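Local coordinates for aminomethyltransferase (Bartonella henselae, PDB 3GIR), which is an aminomethyltransferase-family protein that pairs a folate-binding domain with a C-terminal barrel domain, at residues L119-I131 / L142-L156. Sequence-based numbering, arbitrary orientation.
Sequences LLNERAGILDDLI and LVANAGNAQADFAEL
Asp128 and Asp152 bring their carboxylates together where strand 126-136 meets the first turn of helix 149-159, and the pair illustrates how two buried carboxylates can be packed against each other. Asp128 OD2 lies 2.4 Å from Asp152 OD2. The two side chains meet nearly at right angles, yet their carboxylate planes are turned only 36° apart. Asp128 swings CG anti to the backbone N (chi1 -154°), which carries the carboxylate into the bend between strand 139-144 and the helix. There Asn145 N donates a hydrogen bond to Asp128 OD2 on its syn lone pair, at 3.0 Å, with Asp152 as a close neighbour of the same oxygen. The side chains of Asn145 and Asn148 lie beside the other oxygen, Asp128 OD1. Asp129, next along the strand, also brings its carboxylate up to the Asn145 side chain, while its OD2 is hydrogen-bonded to the hydroxyl of Tyr116.

Hydrocarbon flanks the acids. Leu130 and Asp152 run past each other in opposite senses, and Leu130 CD2 rests 3.6 Å from Asp152 OD2 and 4.0 Å from Ala144 CB. Leu119 forks over the helix: CD1 meets Leu156 CD2 at 4.0 Å, whereas CD2 lies against the CG methylene of Glu155, whose carboxylate turns to Arg159.

Beyond Leu130, Val143 N donates to Ile131 O at 2.9 Å, and the return bond from Ile131 N to Val143 O is weak. The core of the contact is thus an antiparallel beta hairpin, strands 126-136 and 139-144, in a five-stranded antiparallel sheet with strand 114-120 at one edge; helix 149-159 follows it and packs back on the sheet, Leu156 touching Ile87 and Val167, within the folate-binding domain family region.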
loop_
_atom_site.group_PDB
_atom_site.type_symbol
_atom_site.label_atom_id
_atom_site.label_comp_id
_atom_site.label_asym_id
_atom_site.label_seq_id
_atom_site.Cartn_x
_atom_site.Cartn_y
_atom_site.Cartn_z
ATOM N N LEU A 119 10.588 -5.705 -3.127
ATOM C CA LEU A 119 11.338 -6.913 -3.394
ATOM C C LEU A 119 11.357 -7.080 -4.923
ATOM O O LEU A 119 10.323 -7.241 -5.536
ATOM C CB LEU A 119 10.609 -8.079 -2.717
ATOM C CG LEU A 119 11.340 -9.367 -2.677
ATOM C CD1 LEU A 119 12.599 -9.332 -1.705
ATOM C CD2 LEU A 119 10.340 -10.560 -2.345
ATOM N N LEU A 120 12.541 -7.097 -5.536
ATOM C CA LEU A 120 12.630 -7.227 -7.000
ATOM C C LEU A 120 13.081 -8.594 -7.374
ATOM O O LEU A 120 13.899 -9.221 -6.634
ATOM C CB LEU A 120 13.658 -6.232 -7.476
ATOM C CG LEU A 120 13.393 -4.800 -7.212
ATOM C CD1 LEU A 120 14.576 -4.033 -7.819
ATOM C CD2 LEU A 120 12.066 -4.277 -7.765
ATOM N N ASN A 121 12.596 -9.068 -8.516
ATOM C CA ASN A 121 13.192 -10.250 -9.144
ATOM C C ASN A 121 14.414 -9.884 -9.969
ATOM O O ASN A 121 14.814 -8.725 -10.020
ATOM C CB ASN A 121 12.166 -11.029 -9.927
ATOM C CG ASN A 121 11.624 -10.294 -11.159
ATOM O OD1 ASN A 121 12.276 -9.470 -11.732
ATOM N ND2 ASN A 121 10.402 -10.639 -11.527
ATOM N N GLU A 122 15.009 -10.906 -10.633
ATOM C CA GLU A 122 16.278 -10.757 -11.338
ATOM C C GLU A 122 16.158 -9.786 -12.519
ATOM O O GLU A 122 17.147 -9.141 -12.881
ATOM C CB GLU A 122 16.848 -12.124 -11.866
ATOM N N ARG A 123 14.928 -9.602 -13.012
ATOM C CA ARG A 123 14.612 -8.703 -14.122
ATOM C C ARG A 123 14.062 -7.367 -13.655
ATOM O O ARG A 123 13.550 -6.553 -14.433
ATOM C CB ARG A 123 13.606 -9.395 -15.026
ATOM C CG ARG A 123 14.170 -10.720 -15.622
ATOM C CD ARG A 123 13.189 -11.552 -16.431
ATOM N NE ARG A 123 11.851 -11.711 -15.835
ATOM C CZ ARG A 123 11.556 -12.261 -14.642
ATOM N NH1 ARG A 123 12.508 -12.714 -13.785
ATOM N NH2 ARG A 123 10.276 -12.348 -14.285
ATOM N N ALA A 124 14.186 -7.148 -12.357
ATOM C CA ALA A 124 13.734 -5.925 -11.681
ATOM C C ALA A 124 12.236 -5.725 -11.719
ATOM O O ALA A 124 11.753 -4.616 -11.464
ATOM C CB ALA A 124 14.544 -4.588 -12.161
ATOM N N GLY A 125 11.464 -6.810 -11.958
ATOM C CA GLY A 125 10.030 -6.760 -11.741
ATOM C C GLY A 125 9.737 -6.763 -10.248
ATOM O O GLY A 125 10.532 -7.228 -9.422
ATOM N N ILE A 126 8.594 -6.192 -9.882
ATOM C CA ILE A 126 8.247 -6.010 -8.476
ATOM C C ILE A 126 7.496 -7.213 -7.959
ATOM O O ILE A 126 6.304 -7.434 -8.247
ATOM C CB ILE A 126 7.452 -4.709 -8.264
ATOM C CG1 ILE A 126 8.282 -3.468 -8.611
ATOM C CG2 ILE A 126 6.993 -4.559 -6.731
ATOM C CD1 ILE A 126 7.451 -2.196 -8.761
ATOM N N LEU A 127 8.173 -8.052 -7.153
ATOM C CA LEU A 127 7.505 -9.200 -6.519
ATOM C C LEU A 127 6.466 -8.737 -5.466
ATOM O O LEU A 127 5.435 -9.375 -5.301
ATOM C CB LEU A 127 8.546 -10.082 -5.797
ATOM C CG LEU A 127 9.542 -10.718 -6.803
ATOM C CD1 LEU A 127 10.795 -11.363 -6.114
ATOM C CD2 LEU A 127 8.747 -11.827 -7.594
ATOM N N ASP A 128 6.783 -7.670 -4.751
ATOM C CA ASP A 128 5.909 -7.065 -3.734
ATOM C C ASP A 128 6.459 -5.722 -3.377
ATOM O O ASP A 128 7.669 -5.501 -3.410
ATOM C CB ASP A 128 5.767 -7.920 -2.466
ATOM C CG ASP A 128 4.433 -7.655 -1.705
ATOM O OD1 ASP A 128 3.595 -6.927 -2.295
ATOM O OD2 ASP A 128 4.351 -8.050 -0.503
ATOM N N ASP A 129 5.572 -4.811 -3.017
ATOM C CA ASP A 129 6.037 -3.570 -2.384
ATOM C C ASP A 129 5.884 -3.715 -0.880
ATOM O O ASP A 129 5.058 -4.530 -0.413
ATOM C CB ASP A 129 5.428 -2.295 -2.965
ATOM C CG ASP A 129 3.981 -2.182 -2.909
ATOM O OD1 ASP A 129 3.204 -3.151 -2.660
ATOM O OD2 ASP A 129 3.562 -0.986 -3.193
ATOM N N LEU A 130 6.765 -3.024 -0.145
ATOM C CA LEU A 130 6.930 -3.344 1.288
ATOM C C LEU A 130 7.223 -2.053 2.007
ATOM O O LEU A 130 7.732 -1.151 1.400
ATOM C CB LEU A 130 8.165 -4.304 1.427
ATOM C CG LEU A 130 8.243 -5.664 0.764
ATOM C CD1 LEU A 130 9.631 -6.362 0.740
ATOM C CD2 LEU A 130 7.243 -6.628 1.427
ATOM N N ILE A 131 7.014 -1.996 3.327
ATOM C CA ILE A 131 7.541 -0.958 4.161
ATOM C C ILE A 131 8.498 -1.615 5.142
ATOM O O ILE A 131 8.159 -2.613 5.839
ATOM C CB ILE A 131 6.484 -0.182 4.978
ATOM C CG1 ILE A 131 5.331 0.266 4.083
ATOM C CG2 ILE A 131 7.139 0.910 5.797
ATOM C CD1 ILE A 131 5.777 1.267 3.060
ATOM N N LEU A 142 9.383 -5.681 8.436
ATOM C CA LEU A 142 8.808 -5.522 7.092
ATOM C C LEU A 142 7.311 -5.756 7.189
ATOM O O LEU A 142 6.831 -6.683 7.889
ATOM C CB LEU A 142 9.406 -6.553 6.108
ATOM C CG LEU A 142 10.823 -6.298 5.627
ATOM C CD1 LEU A 142 11.547 -7.574 5.026
ATOM C CD2 LEU A 142 10.822 -5.143 4.620
ATOM N N VAL A 143 6.542 -4.968 6.449
ATOM C CA VAL A 143 5.111 -5.281 6.263
ATOM C C VAL A 143 4.861 -5.626 4.808
ATOM O O VAL A 143 5.155 -4.794 3.941
ATOM C CB VAL A 143 4.256 -4.064 6.720
ATOM C CG1 VAL A 143 2.752 -4.386 6.555
ATOM C CG2 VAL A 143 4.473 -3.708 8.224
ATOM N N ALA A 144 4.312 -6.826 4.590
ATOM C CA ALA A 144 4.101 -7.455 3.274
ATOM C C ALA A 144 2.640 -7.450 2.943
ATOM O O ALA A 144 1.791 -7.581 3.836
ATOM C CB ALA A 144 4.595 -8.903 3.296
ATOM N N ASN A 145 2.321 -7.383 1.659
ATOM C CA ASN A 145 0.922 -7.501 1.270
ATOM C C ASN A 145 0.334 -8.857 1.451
ATOM O O ASN A 145 1.019 -9.869 1.283
ATOM C CB ASN A 145 0.836 -7.120 -0.230
ATOM C CG ASN A 145 0.910 -5.683 -0.456
ATOM O OD1 ASN A 145 1.947 -5.150 -1.012
ATOM N ND2 ASN A 145 -0.130 -4.972 -0.014
ATOM N N ALA A 146 -0.988 -8.924 1.669
ATOM C CA ALA A 146 -1.671 -10.159 1.920
ATOM C C ALA A 146 -1.434 -11.245 0.872
ATOM O O ALA A 146 -1.118 -12.386 1.213
ATOM C CB ALA A 146 -3.168 -9.867 2.106
ATOM N N GLY A 147 -1.575 -10.897 -0.371
ATOM C CA GLY A 147 -1.481 -11.925 -1.423
ATOM C C GLY A 147 -0.112 -12.518 -1.632
ATOM O O GLY A 147 0.060 -13.575 -2.240
ATOM N N ASN A 148 0.880 -11.788 -1.160
ATOM C CA ASN A 148 2.269 -12.088 -1.378
ATOM C C ASN A 148 3.030 -12.499 -0.167
ATOM O O ASN A 148 4.236 -12.715 -0.234
ATOM C CB ASN A 148 2.978 -10.843 -1.967
ATOM C CG ASN A 148 2.381 -10.371 -3.275
ATOM O OD1 ASN A 148 2.189 -9.160 -3.495
ATOM N ND2 ASN A 148 2.053 -11.301 -4.125
ATOM N N ALA A 149 2.382 -12.620 0.972
ATOM C CA ALA A 149 3.086 -12.796 2.259
ATOM C C ALA A 149 3.879 -14.104 2.266
ATOM O O ALA A 149 5.034 -14.135 2.666
ATOM C CB ALA A 149 2.059 -12.780 3.387
ATOM N N GLN A 150 3.247 -15.173 1.832
ATOM C CA GLN A 150 3.925 -16.475 1.827
ATOM C C GLN A 150 5.096 -16.498 0.869
ATOM O O GLN A 150 6.179 -16.936 1.266
ATOM C CB GLN A 150 2.940 -17.579 1.505
ATOM C CG GLN A 150 3.458 -18.984 1.656
ATOM C CD GLN A 150 2.311 -20.052 1.446
ATOM O OE1 GLN A 150 1.593 -20.034 0.422
ATOM N NE2 GLN A 150 2.155 -20.961 2.414
ATOM N N ALA A 151 4.897 -16.049 -0.364
ATOM C CA ALA A 151 6.006 -15.936 -1.365
ATOM C C ALA A 151 7.101 -14.992 -0.949
ATOM O O ALA A 151 8.272 -15.306 -1.152
ATOM C CB ALA A 151 5.482 -15.449 -2.723
ATOM N N ASP A 152 6.757 -13.843 -0.366
ATOM C CA ASP A 152 7.764 -12.881 0.112
ATOM C C ASP A 152 8.603 -13.559 1.186
ATOM O O ASP A 152 9.815 -13.454 1.147
ATOM C CB ASP A 152 7.180 -11.624 0.760
ATOM C CG ASP A 152 6.469 -10.717 -0.181
ATOM O OD1 ASP A 152 6.513 -10.886 -1.414
ATOM O OD2 ASP A 152 5.803 -9.763 0.379
ATOM N N PHE A 153 7.983 -14.202 2.171
ATOM C CA PHE A 153 8.715 -14.876 3.225
ATOM C C PHE A 153 9.663 -15.941 2.645
ATOM O O PHE A 153 10.846 -15.966 2.985
ATOM C CB PHE A 153 7.798 -15.501 4.247
ATOM C CG PHE A 153 8.556 -16.191 5.380
ATOM C CD1 PHE A 153 9.092 -15.444 6.428
ATOM C CD2 PHE A 153 8.743 -17.533 5.346
ATOM C CE1 PHE A 153 9.785 -16.097 7.444
ATOM C CE2 PHE A 153 9.455 -18.167 6.356
ATOM C CZ PHE A 153 9.940 -17.441 7.374
ATOM N N ALA A 154 9.182 -16.739 1.701
ATOM C CA ALA A 154 10.041 -17.794 1.132
ATOM C C ALA A 154 11.254 -17.200 0.406
ATOM O O ALA A 154 12.375 -17.690 0.555
ATOM C CB ALA A 154 9.225 -18.685 0.250
ATOM N N GLU A 155 11.032 -16.123 -0.324
ATOM C CA GLU A 155 12.087 -15.491 -1.063
ATOM C C GLU A 155 13.082 -14.767 -0.153
ATOM O O GLU A 155 14.324 -14.851 -0.355
ATOM C CB GLU A 155 11.536 -14.572 -2.148
ATOM C CG GLU A 155 12.644 -13.885 -2.960
ATOM C CD GLU A 155 13.506 -14.876 -3.812
ATOM O OE1 GLU A 155 12.985 -15.965 -4.186
ATOM O OE2 GLU A 155 14.704 -14.516 -4.019
ATOM N N LEU A 156 12.587 -14.110 0.901
ATOM C CA LEU A 156 13.499 -13.457 1.842
ATOM C C LEU A 156 14.404 -14.474 2.545
ATOM O O LEU A 156 15.564 -14.246 2.719
ATOM C CB LEU A 156 12.662 -12.654 2.869
ATOM C CG LEU A 156 12.107 -11.326 2.327
ATOM C CD1 LEU A 156 10.995 -10.780 3.240
ATOM C CD2 LEU A 156 13.144 -10.223 2.174
#